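Local coordinates for protein predicted component of a thermophile-specific DNA repair system, contains a RAMP domain (PDB 4N0L) that binds RNA as the Csm3 component of a type III-A CRISPR antiviral system and may act as an endonuclease, at residues Cys118-Ser123 with Glu239-Tyr244; Val166-Arg171 with Arg231-Glu236; Gly5-Leu10 with Glu227-Val232; Ser248-Glu253 with Arg332-Val337; Ser52-Arg57 with Val172-Ala177. One frame throughout, in Å; residues are numbered along the deposited sequence. Where two conformers were deposited one is given.

In the fold
Contact 3 pairs two neighbouring strands of the antiparallel sheet in the RRM-like fold. Contact 5 sets helix 51-69 on strand 172-174, the next strand over, while contacts 1 and 4 both use helix 238-255, which directly follows strand 223-231. Contact 1 holds the zinc ligand Cys118, and contact 2, centred about 8 Å from it, ties the strand ends together. Asp241 of contact 1 joins them, salt-bridged to Arg171 of contact 2 and probably bonded, doubtfully short, to Tyr230 of contact 3. The Lys168 side chain in contact 2 comes within about 9 Å of the zinc ion. Contact 4 lies away from the metal, its centre about 21 Å from that of contact 2.

Contact 1: Cys118-Ser123 with Glu239-Tyr244; sequences CRIFGS and ESDLKY. With ZN (zinc ion), chain C.
Helix 116-121, which carries a ligand of a zinc site of three cysteines and a histidine, meets helix 238-255 through Arg119 and Ile120 against Asp241 and Tyr244. Cys118 SG binds the zinc ion at 2.3 Å, and His86, Cys88 and Cys115 complete the site; the two residues that follow Cys118 face the other helix. In Arg119, CG sits between the backbone N and the carbonyl carbon (chi1 84°), and the chain then runs extended to NE. Its guanidinium takes Asp241 side-on, with two nitrogens converging on one oxygen. Arg119 NE lies 2.7 Å from Asp241 OD1, on the syn lone pair, and Arg119 NH2 reaches the same OD1 at 2.9 Å. OD1 lies in the guanidinium plane, although the carboxylate is turned 39° from it. Arg119 NH2 also touches Ser240 CB at 3.5 Å and stands at the edge of the Tyr244 ring. Beside this salt bridge, Ile120 CG1 passes Asp241 OD1 at 3.5 Å. Further out, Ile120 CD1 packs on Tyr244 CB at 3.8 Å, the two side chains at about a right angle. Asp241 OD2 is salt-bridged to Arg171 and, at a doubtfully short distance, probably bonded by the Tyr230 hydroxyl, while Tyr244 OH bonds Glu111. Gripped on OD1 by Arg119 and on OD2 by Arg171, the buried Asp241 carboxylate is probably kept ionised and limited in rotation.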
# COMPACT_ATOMS: atom_id res chain seq x y z
N CYS A 118 -9.60 -1.23 -4.52
CA CYS A 118 -9.28 -2.13 -5.62
C CYS A 118 -8.44 -1.47 -6.72
O CYS A 118 -7.57 -2.11 -7.30
CB CYS A 118 -10.56 -2.73 -6.20
SG CYS A 118 -11.43 -3.85 -5.05
N ARG A 119 -8.70 -0.20 -7.01
CA ARG A 119 -7.96 0.48 -8.07
C ARG A 119 -6.50 0.72 -7.68
O ARG A 119 -5.62 0.76 -8.55
CB ARG A 119 -8.64 1.81 -8.44
CG ARG A 119 -8.26 2.98 -7.54
CD ARG A 119 -9.24 4.14 -7.66
NE ARG A 119 -8.79 5.30 -6.89
CZ ARG A 119 -9.59 6.25 -6.42
NH1 ARG A 119 -10.90 6.20 -6.65
NH2 ARG A 119 -9.08 7.26 -5.73
N ILE A 120 -6.24 0.86 -6.39
CA ILE A 120 -4.89 1.09 -5.88
C ILE A 120 -4.15 -0.22 -5.58
O ILE A 120 -3.02 -0.42 -6.01
CB ILE A 120 -4.90 1.96 -4.60
CG1 ILE A 120 -5.37 3.38 -4.92
CG2 ILE A 120 -3.52 2.00 -3.96
CD1 ILE A 120 -5.67 4.21 -3.69
N PHE A 121 -4.80 -1.09 -4.81
CA PHE A 121 -4.15 -2.30 -4.32
C PHE A 121 -4.51 -3.54 -5.15
O PHE A 121 -4.18 -4.67 -4.78
CB PHE A 121 -4.51 -2.52 -2.85
CG PHE A 121 -4.01 -1.43 -1.94
CD1 PHE A 121 -2.70 -1.43 -1.49
CD2 PHE A 121 -4.85 -0.41 -1.52
CE1 PHE A 121 -2.23 -0.42 -0.65
CE2 PHE A 121 -4.40 0.59 -0.68
CZ PHE A 121 -3.09 0.59 -0.24
N GLY A 122 -5.21 -3.33 -6.26
CA GLY A 122 -5.52 -4.42 -7.17
C GLY A 122 -6.73 -5.22 -6.74
O GLY A 122 -7.21 -5.09 -5.61
N SER A 123 -7.24 -6.04 -7.66
CA SER A 123 -8.40 -6.88 -7.38
C SER A 123 -8.47 -8.01 -8.40
O SER A 123 -8.11 -7.83 -9.56
CB SER A 123 -9.68 -6.05 -7.41
OG SER A 123 -10.83 -6.87 -7.25
N GLU A 239 -4.26 12.50 -7.10
CA GLU A 239 -4.12 13.04 -5.76
C GLU A 239 -4.86 12.18 -4.74
O GLU A 239 -4.36 11.94 -3.64
CB GLU A 239 -4.63 14.48 -5.70
CG GLU A 239 -4.60 15.07 -4.30
CD GLU A 239 -4.71 16.58 -4.29
OE1 GLU A 239 -5.10 17.15 -5.33
OE2 GLU A 239 -4.41 17.19 -3.25
N SER A 240 -6.05 11.73 -5.11
CA SER A 240 -6.86 10.90 -4.23
C SER A 240 -6.14 9.60 -3.89
O SER A 240 -6.15 9.16 -2.74
CB SER A 240 -8.21 10.59 -4.88
OG SER A 240 -9.26 11.28 -4.22
N ASP A 241 -5.49 9.00 -4.89
CA ASP A 241 -4.74 7.76 -4.69
C ASP A 241 -3.60 7.97 -3.70
O ASP A 241 -3.38 7.16 -2.81
CB ASP A 241 -4.19 7.24 -6.01
CG ASP A 241 -5.24 6.51 -6.84
OD1 ASP A 241 -6.40 6.39 -6.38
OD2 ASP A 241 -4.90 6.07 -7.96
N LEU A 242 -2.87 9.07 -3.88
CA LEU A 242 -1.75 9.40 -3.00
C LEU A 242 -2.21 9.58 -1.56
O LEU A 242 -1.55 9.12 -0.63
CB LEU A 242 -1.04 10.67 -3.49
CG LEU A 242 -0.32 10.56 -4.83
CD1 LEU A 242 0.41 11.85 -5.16
CD2 LEU A 242 0.64 9.37 -4.83
N LYS A 243 -3.36 10.24 -1.39
CA LYS A 243 -3.95 10.41 -0.08
C LYS A 243 -4.24 9.07 0.59
O LYS A 243 -3.92 8.87 1.76
CB LYS A 243 -5.24 11.23 -0.17
CG LYS A 243 -5.80 11.65 1.18
CD LYS A 243 -7.32 11.60 1.20
CE LYS A 243 -7.92 12.52 0.15
NZ LYS A 243 -9.37 12.27 -0.04
N TYR A 244 -4.84 8.16 -0.17
CA TYR A 244 -5.24 6.87 0.37
C TYR A 244 -4.03 5.95 0.56
O TYR A 244 -3.99 5.18 1.52
CB TYR A 244 -6.28 6.22 -0.55
CG TYR A 244 -7.58 6.99 -0.59
CD1 TYR A 244 -8.10 7.58 0.55
CD2 TYR A 244 -8.29 7.13 -1.78
CE1 TYR A 244 -9.29 8.28 0.52
CE2 TYR A 244 -9.48 7.84 -1.83
CZ TYR A 244 -9.97 8.41 -0.67
OH TYR A 244 -11.15 9.12 -0.71
ZN ZN C . -13.30 -2.55 -4.53

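Contact 2: Val166-Arg171 with Arg231-Glu236; sequences VKKEAR and RVEDGE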
# COMPACT_ATOMS: atom_id res chain seq x y z
N VAL A 166 -13.90 -7.59 -13.79
CA VAL A 166 -12.63 -7.52 -14.50
C VAL A 166 -11.47 -7.32 -13.54
O VAL A 166 -11.46 -6.38 -12.75
CB VAL A 166 -12.63 -6.37 -15.53
N LYS A 167 -10.50 -8.23 -13.59
CA LYS A 167 -9.25 -8.12 -12.85
C LYS A 167 -8.60 -6.75 -13.02
O LYS A 167 -8.70 -6.14 -14.09
CB LYS A 167 -8.27 -9.21 -13.27
N LYS A 168 -7.92 -6.27 -11.98
CA LYS A 168 -7.09 -5.08 -12.11
C LYS A 168 -5.74 -5.23 -11.42
O LYS A 168 -5.66 -5.65 -10.27
CB LYS A 168 -7.80 -3.85 -11.54
CG LYS A 168 -7.31 -2.55 -12.14
CD LYS A 168 -7.13 -1.47 -11.09
CE LYS A 168 -6.65 -0.17 -11.72
NZ LYS A 168 -5.32 -0.33 -12.36
N GLU A 169 -4.68 -4.90 -12.15
CA GLU A 169 -3.35 -4.84 -11.57
C GLU A 169 -3.23 -3.65 -10.64
O GLU A 169 -3.67 -2.54 -10.98
CB GLU A 169 -2.28 -4.77 -12.67
CG GLU A 169 -0.85 -4.81 -12.16
CD GLU A 169 -0.52 -6.10 -11.44
OE1 GLU A 169 -1.12 -7.15 -11.77
OE2 GLU A 169 0.34 -6.07 -10.53
N ALA A 170 -2.66 -3.88 -9.46
CA ALA A 170 -2.44 -2.82 -8.47
C ALA A 170 -1.64 -1.66 -9.05
O ALA A 170 -0.70 -1.86 -9.80
CB ALA A 170 -1.73 -3.39 -7.25
N ARG A 171 -2.04 -0.44 -8.68
CA ARG A 171 -1.30 0.75 -9.06
C ARG A 171 -0.04 0.94 -8.21
O ARG A 171 0.87 1.68 -8.59
CB ARG A 171 -2.18 2.00 -8.94
CG ARG A 171 -3.09 2.21 -10.13
CD ARG A 171 -4.05 3.36 -9.92
NE ARG A 171 -5.10 3.37 -10.93
CZ ARG A 171 -6.11 4.24 -10.96
NH1 ARG A 171 -6.21 5.17 -10.02
NH2 ARG A 171 -7.02 4.17 -11.92
N ARG A 231 1.90 3.67 -10.02
CA ARG A 231 1.71 3.87 -11.45
C ARG A 231 0.56 4.84 -11.72
O ARG A 231 -0.60 4.56 -11.40
CB ARG A 231 1.44 2.54 -12.15
CG ARG A 231 2.57 1.53 -12.01
CD ARG A 231 2.27 0.24 -12.78
NE ARG A 231 1.04 -0.41 -12.34
CZ ARG A 231 -0.14 -0.27 -12.94
NH1 ARG A 231 -0.24 0.50 -14.02
NH2 ARG A 231 -1.21 -0.90 -12.48
N VAL A 232 0.88 5.98 -12.32
CA VAL A 232 -0.13 6.96 -12.68
C VAL A 232 -0.93 6.45 -13.87
O VAL A 232 -0.38 6.23 -14.95
CB VAL A 232 0.49 8.33 -13.02
CG1 VAL A 232 -0.59 9.32 -13.42
CG2 VAL A 232 1.30 8.85 -11.84
N GLU A 233 -2.23 6.26 -13.68
CA GLU A 233 -3.09 5.74 -14.74
C GLU A 233 -4.20 6.73 -15.06
O GLU A 233 -4.58 6.90 -16.21
CB GLU A 233 -3.70 4.40 -14.34
CG GLU A 233 -2.76 3.22 -14.47
CD GLU A 233 -3.37 1.93 -13.96
OE1 GLU A 233 -4.44 1.99 -13.31
OE2 GLU A 233 -2.79 0.85 -14.21
N ASP A 234 -4.72 7.38 -14.02
CA ASP A 234 -5.83 8.30 -14.17
C ASP A 234 -5.52 9.60 -13.44
O ASP A 234 -5.53 9.64 -12.21
CB ASP A 234 -7.12 7.68 -13.63
CG ASP A 234 -8.33 8.52 -13.93
OD1 ASP A 234 -9.03 8.23 -14.93
OD2 ASP A 234 -8.59 9.48 -13.18
N GLY A 235 -5.26 10.66 -14.20
CA GLY A 235 -4.91 11.96 -13.65
C GLY A 235 -5.90 12.49 -12.63
O GLY A 235 -5.51 13.14 -11.66
N GLU A 236 -7.18 12.23 -12.86
CA GLU A 236 -8.24 12.71 -11.98
C GLU A 236 -8.21 12.01 -10.62
O GLU A 236 -8.69 12.55 -9.62
CB GLU A 236 -9.60 12.52 -12.64
CG GLU A 236 -9.88 13.53 -13.74
CD GLU A 236 -11.01 13.10 -14.65
OE1 GLU A 236 -10.73 12.37 -15.63
OE2 GLU A 236 -12.17 13.49 -14.40
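Glu233 is the centre of the charged part of this contact, where Lys168 and Arg171 converge on one carboxylate oxygen. Lys168 approaches tip to tip, its NZ 2.7 Å from Glu233 OE1 on the syn lone pair. Arg171 runs extended to NE, which meets Glu233 OE1 at 2.8 Å from above the carboxylate plane, the two flat groups standing 82° apart. Arg171 NH1 turns the other way, to Asp241 and Glu237. On its own segment, Arg231 NH1 binds the second oxygen, Glu233 OE2, at 2.6 Å.

Hydrogen bonds to the backbone form the second group. Arg231 N donates to Arg171 O at 2.7 Å, continuing the pairing of the strands that end and begin here. A bend at chi3 (-59°) folds NE of Arg231 back toward the 166-171 segment, and its NH2 reaches Ala170 O at 2.9 Å from above the carbonyl plane. Lys168 NZ also bonds Glu169 O at 3.1 Å.

Like charges also come close: Lys168 NZ and Arg231 NH2 are 4.2 Å apart. Glu233, bridging three basic side chains in this salt-bridge network, would offset that repulsion and should itself be stabilised as the anion.

Contact 3: Gly5-Leu10 with Glu227-Val232; sequences GGTITL and EVVYRV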
# COMPACT_ATOMS: atom_id res chain seq x y z
N GLY A 5 0.74 7.93 -18.10
CA GLY A 5 1.44 6.82 -17.49
C GLY A 5 2.66 7.27 -16.72
O GLY A 5 2.74 8.42 -16.28
N GLY A 6 3.63 6.38 -16.58
CA GLY A 6 4.81 6.65 -15.79
C GLY A 6 4.55 6.46 -14.31
O GLY A 6 3.55 5.85 -13.93
N THR A 7 5.43 6.99 -13.46
CA THR A 7 5.44 6.60 -12.06
C THR A 7 5.75 7.72 -11.06
O THR A 7 6.41 8.71 -11.38
CB THR A 7 6.47 5.49 -11.81
OG1 THR A 7 7.76 5.91 -12.28
CG2 THR A 7 6.09 4.20 -12.53
N ILE A 8 5.26 7.53 -9.84
CA ILE A 8 5.69 8.32 -8.69
C ILE A 8 6.29 7.36 -7.68
O ILE A 8 5.62 6.42 -7.24
CB ILE A 8 4.55 9.10 -8.03
CG1 ILE A 8 3.96 10.13 -8.99
CG2 ILE A 8 5.04 9.78 -6.76
CD1 ILE A 8 2.68 10.76 -8.48
N THR A 9 7.54 7.59 -7.30
CA THR A 9 8.23 6.69 -6.38
C THR A 9 8.48 7.32 -5.02
O THR A 9 9.16 8.34 -4.91
CB THR A 9 9.57 6.23 -6.96
OG1 THR A 9 9.35 5.56 -8.21
CG2 THR A 9 10.26 5.27 -6.00
N LEU A 10 7.94 6.70 -3.98
CA LEU A 10 8.22 7.11 -2.60
C LEU A 10 9.55 6.51 -2.18
O LEU A 10 9.75 5.30 -2.30
CB LEU A 10 7.11 6.67 -1.64
CG LEU A 10 5.70 7.29 -1.67
CD1 LEU A 10 5.03 7.20 -3.04
CD2 LEU A 10 4.82 6.65 -0.60
N GLU A 227 11.30 1.86 -0.84
CA GLU A 227 10.76 2.17 -2.13
C GLU A 227 9.21 1.59 -2.55
O GLU A 227 8.70 0.43 -2.67
CB GLU A 227 11.79 1.66 -3.13
CG GLU A 227 11.69 2.32 -4.49
CD GLU A 227 12.67 1.76 -5.51
OE1 GLU A 227 12.22 1.37 -6.61
OE2 GLU A 227 13.88 1.72 -5.21
N VAL A 228 8.47 2.67 -2.76
CA VAL A 228 7.11 2.36 -3.15
C VAL A 228 6.81 3.03 -4.49
O VAL A 228 6.92 4.25 -4.62
CB VAL A 228 6.09 2.83 -2.10
CG1 VAL A 228 4.69 2.35 -2.46
CG2 VAL A 228 6.48 2.32 -0.72
N VAL A 229 6.43 2.23 -5.49
CA VAL A 229 6.18 2.76 -6.82
C VAL A 229 4.69 2.81 -7.13
O VAL A 229 4.01 1.78 -7.09
CB VAL A 229 6.89 1.91 -7.91
CG1 VAL A 229 6.70 2.55 -9.28
CG2 VAL A 229 8.37 1.75 -7.59
N TYR A 230 4.19 4.00 -7.42
CA TYR A 230 2.80 4.19 -7.82
C TYR A 230 2.70 4.47 -9.31
O TYR A 230 3.32 5.40 -9.82
CB TYR A 230 2.16 5.32 -7.02
CG TYR A 230 0.81 5.77 -7.55
CD1 TYR A 230 0.70 6.85 -8.42
CD2 TYR A 230 -0.36 5.11 -7.17
CE1 TYR A 230 -0.53 7.26 -8.90
CE2 TYR A 230 -1.59 5.52 -7.65
CZ TYR A 230 -1.67 6.59 -8.51
OH TYR A 230 -2.90 6.99 -8.99
N ARG A 231 1.90 3.67 -10.02
CA ARG A 231 1.71 3.87 -11.45
C ARG A 231 0.56 4.84 -11.72
O ARG A 231 -0.60 4.56 -11.40
CB ARG A 231 1.44 2.54 -12.15
CG ARG A 231 2.57 1.53 -12.01
CD ARG A 231 2.27 0.24 -12.78
NE ARG A 231 1.04 -0.41 -12.34
CZ ARG A 231 -0.14 -0.27 -12.94
NH1 ARG A 231 -0.24 0.50 -14.02
NH2 ARG A 231 -1.21 -0.90 -12.48
N VAL A 232 0.88 5.98 -12.32
CA VAL A 232 -0.13 6.96 -12.68
C VAL A 232 -0.93 6.45 -13.87
O VAL A 232 -0.38 6.23 -14.95
CB VAL A 232 0.49 8.33 -13.02
CG1 VAL A 232 -0.59 9.32 -13.42
CG2 VAL A 232 1.30 8.85 -11.84
O HOH W 1 11.12 3.41 -8.73
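Thr7 reaches across to Val229 on one face of a regular antiparallel strand pair. Its CB lies 3.7 Å from Tyr230 O, on the backbone opposite. Beyond CB, CG2 is anti to the carbonyl carbon and meets Val229 CG1 at 3.7 Å, the side chains crossing aslant, while the more distant Arg231 CG flanks the same methyl. The other Val229 branch, CG2, faces Thr9 OG1 at 4.0 Å, and a water 2.8 Å from Thr9 OG1 donates to Glu227 OE1, bridging the strands. Thr7 with Arg231 and Thr9 with Val229 are non-hydrogen-bonded pairs; Ile8 with Tyr230 and Leu10 with Val228 are hydrogen-bonded ones. Strands 7-16 and 223-231 are thus neighbours in the central sheet of the RRM-like, ferredoxin-like fold, with 172-174 and 268-278 on their outer sides. In the Ile8-Tyr230 pair, Ile8 N bonds Tyr230 O at 2.9 Å and Tyr230 N bonds Ile8 O at 2.8 Å. On the face of Ile8, Leu10, Val228 and Tyr230, helix 238-255 covers the sheet with Leu238 and Met246. Ile8 CG1 packs there against Val232 CG2 at 4.1 Å. Past the last strand pair, Val232 N still donates to Gly6 O at 3.1 Å.

Contact 4: Ser248-Glu253 with Arg332-Val337; sequences SLKLVE and RPEEWV
Around Lys250 and Pro333, whose CA atoms are 5.6 Å apart, helices 248-253 and 333-337 run roughly antiparallel, at 151° with their axes 9.2 Å apart. Pro333, in the first turn of its helix, fits against Leu249: Pro333 CG lies 3.8 Å from Leu249 CB. From the next turn Glu253 comes tip to tip with the proline ring, its OE2 3.2 Å from Pro333 CD. The same carboxylate is gripped side-on by Arg332, the N-cap residue, with one nitrogen for each oxygen. Arg332 NE donates to Glu253 OE2 at 2.9 Å and Arg332 NH1 to Glu253 OE1 at 3.2 Å. Both nitrogens come from above the carboxylate plane, and the flat groups stand 78° apart. Bends at chi2 (-85°) and chi3 in Arg332 turn CD and NE back toward the other helix. A water links Glu253 OE1 to Glu334 N at the helix start, and Phe270 N supplies OE2 with a further donor. On the more exposed side, Lys250 NZ and Glu334 OE1 form a weak salt bridge at 3.4 Å, their chains side by side. Glu335 OE1, on the third residue of the helix, accepts from the N-cap Arg332 N at 2.8 Å. The buried Glu253 carboxylate thus sits by a helix N-terminus as well as an arginine, and both would probably stabilise its negative charge.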
# COMPACT_ATOMS: atom_id res chain seq x y z
N SER A 248 -2.94 4.55 4.13
CA SER A 248 -2.78 3.14 4.43
C SER A 248 -1.48 2.92 5.19
O SER A 248 -1.41 2.09 6.10
CB SER A 248 -2.81 2.30 3.14
OG SER A 248 -1.64 2.47 2.37
N LEU A 249 -0.45 3.70 4.85
CA LEU A 249 0.83 3.62 5.55
C LEU A 249 0.70 4.16 6.98
O LEU A 249 1.31 3.63 7.91
CB LEU A 249 1.91 4.40 4.80
CG LEU A 249 2.21 3.90 3.38
CD1 LEU A 249 3.27 4.76 2.71
CD2 LEU A 249 2.63 2.44 3.40
N LYS A 250 -0.10 5.21 7.14
CA LYS A 250 -0.41 5.75 8.46
C LYS A 250 -1.10 4.70 9.33
O LYS A 250 -0.83 4.58 10.52
CB LYS A 250 -1.29 7.00 8.32
CG LYS A 250 -2.08 7.39 9.56
CD LYS A 250 -1.18 7.87 10.67
CE LYS A 250 -1.99 8.45 11.82
NZ LYS A 250 -1.14 8.78 12.99
N LEU A 251 -2.00 3.93 8.71
CA LEU A 251 -2.70 2.85 9.40
C LEU A 251 -1.74 1.75 9.84
O LEU A 251 -1.89 1.18 10.92
CB LEU A 251 -3.79 2.27 8.51
CG LEU A 251 -4.98 3.19 8.23
CD1 LEU A 251 -5.84 2.62 7.12
CD2 LEU A 251 -5.80 3.41 9.49
N VAL A 252 -0.78 1.43 8.98
CA VAL A 252 0.24 0.44 9.30
C VAL A 252 1.09 0.92 10.48
O VAL A 252 1.47 0.13 11.34
CB VAL A 252 1.13 0.13 8.08
CG1 VAL A 252 2.26 -0.82 8.46
CG2 VAL A 252 0.30 -0.48 6.96
N GLU A 253 1.39 2.21 10.51
CA GLU A 253 2.09 2.81 11.64
C GLU A 253 1.30 2.64 12.94
O GLU A 253 1.85 2.23 13.96
CB GLU A 253 2.37 4.30 11.39
CG GLU A 253 3.36 4.57 10.26
CD GLU A 253 3.67 6.05 10.07
OE1 GLU A 253 2.83 6.90 10.46
OE2 GLU A 253 4.75 6.37 9.52
N ARG A 332 6.37 12.17 7.52
CA ARG A 332 5.61 10.96 7.80
C ARG A 332 4.39 10.93 6.87
O ARG A 332 4.00 11.98 6.35
CB ARG A 332 5.20 10.92 9.28
CG ARG A 332 6.39 10.80 10.23
CD ARG A 332 6.82 9.35 10.43
NE ARG A 332 5.79 8.55 11.07
CZ ARG A 332 5.68 8.39 12.39
NH1 ARG A 332 4.71 7.64 12.89
NH2 ARG A 332 6.55 8.98 13.20
N PRO A 333 3.80 9.74 6.65
CA PRO A 333 2.65 9.59 5.74
C PRO A 333 1.56 10.64 5.95
O PRO A 333 1.11 11.24 4.98
CB PRO A 333 2.13 8.19 6.08
CG PRO A 333 3.34 7.45 6.49
CD PRO A 333 4.22 8.44 7.20
N GLU A 334 1.16 10.86 7.20
CA GLU A 334 0.09 11.80 7.51
C GLU A 334 0.50 13.24 7.19
O GLU A 334 -0.34 14.08 6.87
CB GLU A 334 -0.29 11.67 8.99
CG GLU A 334 -1.43 12.57 9.43
CD GLU A 334 -1.64 12.53 10.93
OE1 GLU A 334 -0.84 11.88 11.63
OE2 GLU A 334 -2.62 13.15 11.41
N GLU A 335 1.80 13.51 7.26
CA GLU A 335 2.31 14.84 6.94
C GLU A 335 2.30 15.10 5.44
O GLU A 335 2.02 16.21 4.99
CB GLU A 335 3.72 15.03 7.51
CG GLU A 335 3.78 14.92 9.02
CD GLU A 335 5.17 15.17 9.57
OE1 GLU A 335 6.09 14.40 9.24
OE2 GLU A 335 5.34 16.15 10.33
N TRP A 336 2.59 14.06 4.66
CA TRP A 336 2.50 14.15 3.21
C TRP A 336 1.07 14.42 2.76
O TRP A 336 0.84 15.17 1.81
CB TRP A 336 3.03 12.88 2.55
CG TRP A 336 4.52 12.83 2.45
CD1 TRP A 336 5.37 12.10 3.23
CD2 TRP A 336 5.34 13.56 1.53
NE1 TRP A 336 6.67 12.32 2.85
CE2 TRP A 336 6.68 13.22 1.81
CE3 TRP A 336 5.08 14.47 0.50
CZ2 TRP A 336 7.75 13.75 1.10
CZ3 TRP A 336 6.15 14.99 -0.21
CH2 TRP A 336 7.47 14.63 0.09
N VAL A 337 0.11 13.80 3.44
CA VAL A 337 -1.31 13.99 3.14
C VAL A 337 -1.69 15.46 3.26
O VAL A 337 -2.28 16.03 2.34
CB VAL A 337 -2.21 13.16 4.07
CG1 VAL A 337 -3.67 13.57 3.91
CG2 VAL A 337 -2.04 11.68 3.79
O HOH W 2 2.05 9.47 9.53

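Contact 5: Ser52-Arg57 with Val172-Ala177; sequences SSLKGR and VAFRDA
Phe174 turns one face of its ring to the backbone of Lys55 in the first turns of helix 51-69. Lys55 N stands 4.0 Å above that face, offset toward the rim. On one side Lys55 CB meets Phe174 CD2 at 3.6 Å; at the other ortho carbon, Leu54 CB approaches Phe174 CD1 obliquely at 3.8 Å. With CG anti to the backbone N, Lys55 CB and CG run past the CD2-CE2 side of the ring, the two side chains crossing at a slant, and NZ makes a weak hydrogen bond to Phe121 O. Leu54 CD1 extends to Ala177 CB at 4.4 Å. Near the helix start, a water accepts from Ser52 N and donates to Asp176 OD1 at 2.9 Å, an oxygen that also takes the amide of Gly51. Phe174 also packs on Val228 of strand 223-231. Helix 51-69 thus rests on the outermost strand of the sheet through Leu54 and Lys55, the helix-on-sheet layering of the RRM-like fold of RAMP proteins.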
# COMPACT_ATOMS: atom_id res chain seq x y z
N SER A 52 5.35 -7.62 -0.91
CA SER A 52 4.00 -8.15 -0.96
C SER A 52 3.35 -8.16 0.42
O SER A 52 2.15 -7.91 0.54
CB SER A 52 4.00 -9.56 -1.56
OG SER A 52 4.85 -10.43 -0.84
N SER A 53 4.13 -8.44 1.45
CA SER A 53 3.61 -8.43 2.82
C SER A 53 3.21 -7.02 3.25
O SER A 53 2.16 -6.84 3.87
CB SER A 53 4.64 -9.01 3.80
OG SER A 53 4.88 -10.38 3.54
N LEU A 54 4.04 -6.04 2.92
CA LEU A 54 3.72 -4.65 3.22
C LEU A 54 2.45 -4.23 2.49
O LEU A 54 1.55 -3.62 3.08
CB LEU A 54 4.88 -3.72 2.84
CG LEU A 54 6.04 -3.61 3.82
CD1 LEU A 54 7.24 -2.95 3.16
CD2 LEU A 54 5.63 -2.85 5.07
N LYS A 55 2.39 -4.56 1.20
CA LYS A 55 1.22 -4.24 0.39
C LYS A 55 -0.04 -4.91 0.94
O LYS A 55 -1.06 -4.25 1.12
CB LYS A 55 1.48 -4.66 -1.06
CG LYS A 55 0.46 -4.15 -2.07
CD LYS A 55 0.22 -5.21 -3.13
CE LYS A 55 -0.94 -4.85 -4.03
NZ LYS A 55 -1.30 -6.00 -4.90
N GLY A 56 0.05 -6.21 1.20
CA GLY A 56 -1.06 -6.95 1.77
C GLY A 56 -1.56 -6.34 3.07
O GLY A 56 -2.77 -6.19 3.27
N ARG A 57 -0.63 -5.97 3.94
CA ARG A 57 -0.98 -5.39 5.23
C ARG A 57 -1.63 -4.02 5.05
O ARG A 57 -2.65 -3.73 5.67
CB ARG A 57 0.26 -5.29 6.13
CG ARG A 57 0.00 -4.67 7.49
CD ARG A 57 -0.95 -5.51 8.33
NE ARG A 57 -1.07 -4.99 9.69
CZ ARG A 57 -2.07 -5.27 10.52
NH1 ARG A 57 -3.05 -6.06 10.13
NH2 ARG A 57 -2.09 -4.74 11.74
N VAL A 172 0.02 0.26 -7.07
CA VAL A 172 1.18 0.38 -6.19
C VAL A 172 1.98 -0.92 -6.10
O VAL A 172 1.42 -2.01 -6.10
CB VAL A 172 0.78 0.82 -4.76
CG1 VAL A 172 0.20 2.22 -4.77
CG2 VAL A 172 -0.19 -0.17 -4.14
N ALA A 173 3.30 -0.77 -6.03
CA ALA A 173 4.19 -1.90 -5.82
C ALA A 173 5.22 -1.55 -4.75
O ALA A 173 5.84 -0.48 -4.81
CB ALA A 173 4.87 -2.30 -7.11
N PHE A 174 5.38 -2.44 -3.78
CA PHE A 174 6.34 -2.24 -2.71
C PHE A 174 7.61 -3.03 -2.97
O PHE A 174 7.55 -4.23 -3.25
CB PHE A 174 5.75 -2.65 -1.36
CG PHE A 174 4.69 -1.72 -0.84
CD1 PHE A 174 4.95 -0.89 0.24
CD2 PHE A 174 3.44 -1.67 -1.43
CE1 PHE A 174 3.98 -0.03 0.72
CE2 PHE A 174 2.46 -0.82 -0.95
CZ PHE A 174 2.73 0.00 0.13
N ARG A 175 8.76 -2.37 -2.90
CA ARG A 175 10.03 -3.06 -3.02
C ARG A 175 10.31 -3.83 -1.74
O ARG A 175 9.91 -3.38 -0.65
CB ARG A 175 11.16 -2.08 -3.30
CG ARG A 175 12.44 -2.72 -3.82
CD ARG A 175 13.28 -1.71 -4.59
NE ARG A 175 14.56 -2.27 -5.01
CZ ARG A 175 15.60 -2.46 -4.20
NH1 ARG A 175 15.50 -2.13 -2.92
NH2 ARG A 175 16.73 -2.97 -4.66
N ASP A 176 10.97 -4.97 -1.85
CA ASP A 176 11.40 -5.71 -0.67
C ASP A 176 12.24 -4.79 0.20
O ASP A 176 13.18 -4.15 -0.28
CB ASP A 176 12.18 -6.97 -1.06
CG ASP A 176 11.29 -8.07 -1.60
OD1 ASP A 176 10.05 -7.95 -1.47
OD2 ASP A 176 11.82 -9.06 -2.14
N ALA A 177 11.90 -4.71 1.48
CA ALA A 177 12.58 -3.82 2.41
C ALA A 177 13.68 -4.55 3.16
O ALA A 177 13.40 -5.34 4.07
CB ALA A 177 11.59 -3.19 3.38
O HOH W 3 7.70 -9.27 -2.43